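Local structure of uncharacterized protein (Bacillus subtilis, 5DQV) at residues A161-H164 with F165-L169. The protein is a metal-dependent nucleotide pyrophosphohydrolase of the HD-domain family, probably cleaving nucleotides to release pyrophosphate at a metal-binding site. Numbering follows the deposited sequence.
Sequences AYAH and FFHKL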
loop_
_atom_site.group_PDB
_atom_site.type_symbol
_atom_site.label_atom_id
_atom_site.label_comp_id
_atom_site.label_asym_id
_atom_site.label_seq_id
_atom_site.Cartn_x
_atom_site.Cartn_y
_atom_site.Cartn_z
ATOM N N ALA A 161 1.336 6.337 6.344
ATOM C CA ALA A 161 0.269 5.366 6.323
ATOM C C ALA A 161 0.132 4.748 7.704
ATOM O O ALA A 161 -0.985 4.580 8.219
ATOM C CB ALA A 161 0.559 4.263 5.254
ATOM N N TYR A 162 1.277 4.438 8.318
ATOM C CA TYR A 162 1.309 3.764 9.627
ATOM C C TYR A 162 0.605 4.649 10.644
ATOM O O TYR A 162 -0.260 4.196 11.390
ATOM C CB TYR A 162 2.734 3.493 10.081
ATOM C CG TYR A 162 2.825 2.566 11.296
ATOM C CD1 TYR A 162 2.547 1.218 11.187
ATOM C CD2 TYR A 162 3.198 3.051 12.546
ATOM C CE1 TYR A 162 2.677 0.338 12.273
ATOM C CE2 TYR A 162 3.277 2.204 13.652
ATOM C CZ TYR A 162 3.042 0.835 13.505
ATOM O OH TYR A 162 3.119 -0.008 14.614
ATOM N N ALA A 163 0.926 5.934 10.631
ATOM C CA ALA A 163 0.256 6.871 11.526
ATOM C C ALA A 163 -1.251 6.889 11.284
ATOM O O ALA A 163 -2.058 7.001 12.240
ATOM C CB ALA A 163 0.869 8.306 11.390
ATOM N N HIS A 164 -1.637 6.777 10.009
ATOM C CA HIS A 164 -3.037 6.832 9.635
ATOM C C HIS A 164 -3.837 5.633 10.188
ATOM O O HIS A 164 -5.001 5.788 10.498
ATOM C CB HIS A 164 -3.152 6.927 8.119
ATOM C CG HIS A 164 -4.546 7.075 7.607
ATOM N ND1 HIS A 164 -5.312 8.201 7.838
ATOM C CD2 HIS A 164 -5.271 6.293 6.772
ATOM C CE1 HIS A 164 -6.477 8.071 7.221
ATOM N NE2 HIS A 164 -6.477 6.923 6.569
ATOM N N PHE A 165 -3.228 4.451 10.284
ATOM C CA PHE A 165 -3.831 3.317 10.957
ATOM C C PHE A 165 -4.232 3.667 12.390
ATOM O O PHE A 165 -5.372 3.404 12.782
ATOM C CB PHE A 165 -2.903 2.097 11.006
ATOM C CG PHE A 165 -2.669 1.439 9.645
ATOM C CD1 PHE A 165 -3.703 0.933 8.929
ATOM C CD2 PHE A 165 -1.413 1.378 9.083
ATOM C CE1 PHE A 165 -3.474 0.363 7.628
ATOM C CE2 PHE A 165 -1.196 0.821 7.803
ATOM C CZ PHE A 165 -2.210 0.322 7.099
ATOM N N PHE A 166 -3.298 4.221 13.157
ATOM C CA PHE A 166 -3.552 4.543 14.578
ATOM C C PHE A 166 -4.525 5.673 14.779
ATOM O O PHE A 166 -5.385 5.638 15.660
ATOM C CB PHE A 166 -2.230 4.798 15.331
ATOM C CG PHE A 166 -1.464 3.531 15.549
ATOM C CD1 PHE A 166 -0.701 3.000 14.537
ATOM C CD2 PHE A 166 -1.603 2.803 16.741
ATOM C CE1 PHE A 166 -0.043 1.763 14.706
ATOM C CE2 PHE A 166 -0.914 1.610 16.926
ATOM C CZ PHE A 166 -0.149 1.082 15.903
ATOM N N HIS A 167 -4.403 6.684 13.946
ATOM C CA HIS A 167 -5.190 7.885 14.113
ATOM C C HIS A 167 -6.607 7.724 13.586
ATOM O O HIS A 167 -7.511 8.332 14.128
ATOM C CB HIS A 167 -4.492 9.058 13.451
ATOM C CG HIS A 167 -3.237 9.471 14.153
ATOM N ND1 HIS A 167 -3.206 9.778 15.501
ATOM C CD2 HIS A 167 -1.980 9.667 13.692
ATOM C CE1 HIS A 167 -1.976 10.120 15.841
ATOM N NE2 HIS A 167 -1.214 10.067 14.761
ATOM N N LYS A 168 -6.806 6.929 12.534
ATOM C CA LYS A 168 -8.138 6.846 11.902
ATOM C C LYS A 168 -8.654 5.420 11.647
ATOM O O LYS A 168 -9.758 5.072 12.073
ATOM C CB LYS A 168 -8.139 7.629 10.591
ATOM C CG LYS A 168 -9.543 7.867 10.030
ATOM C CD LYS A 168 -9.610 7.948 8.489
ATOM C CE LYS A 168 -11.069 8.145 7.982
ATOM N NZ LYS A 168 -11.479 7.196 6.870
ATOM N N LEU A 169 -7.880 4.592 10.952
ATOM C CA LEU A 169 -8.457 3.355 10.405
ATOM C C LEU A 169 -8.816 2.362 11.514
ATOM O O LEU A 169 -9.905 1.735 11.487
ATOM C CB LEU A 169 -7.498 2.727 9.400
ATOM C CG LEU A 169 -7.206 3.624 8.202
ATOM C CD1 LEU A 169 -6.330 2.859 7.265
ATOM C CD2 LEU A 169 -8.493 4.044 7.492
#
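Ala161 to Leu169 form a short helix whose backbone passes from i to i+4 hydrogen bonds, Phe165 N to Ala161 O and His167 N to Ala163 O, into a wider pi-type turn at its C-terminal end. There the carbonyl of His164 accepts two hydrogen bonds, from the i+4 and i+5 N-H groups: Lys168 N reaches His164 O at 3.0 Å, tilted from the carbonyl plane, while Leu169 N lies in that plane at 3.2 Å from His164 O with a straighter N-H···O angle of 166°. In this all-helical HD-domain protein the helix packs against both helix 136-150 and helix 179-202, its Ala161, Phe165 and Leu169 side chains meeting the former and Tyr162 and Phe166 the latter. Phe166 brings its CE1 over one face of the Tyr162 ring, offset toward the rim and 3.4 Å from Tyr162 CZ; the planes are inclined at 52°. A chi1 of -169° sets Tyr162 CG beside its own carbonyl carbon, the side on which Phe166 lies one turn on, and the Tyr162 hydroxyl is hydrogen-bonded to Asp207. At its edge, the Phe166 ring turns CD1 to the carbonyl oxygen of Tyr162, nearly in plane. The imidazole of His164 touches both residues whose N-H groups its carbonyl accepts. The Lys168 chain, bent at chi2 and again at chi4, passes CD by His164 CE1 at 3.4 Å, and its end leads away, the side chain about 9 Å from the bound nickel. Leu169 crosses obliquely at the CD2-NE2 side of the imidazole, its CG and CD1 each 3.6 Å from His164 CD2.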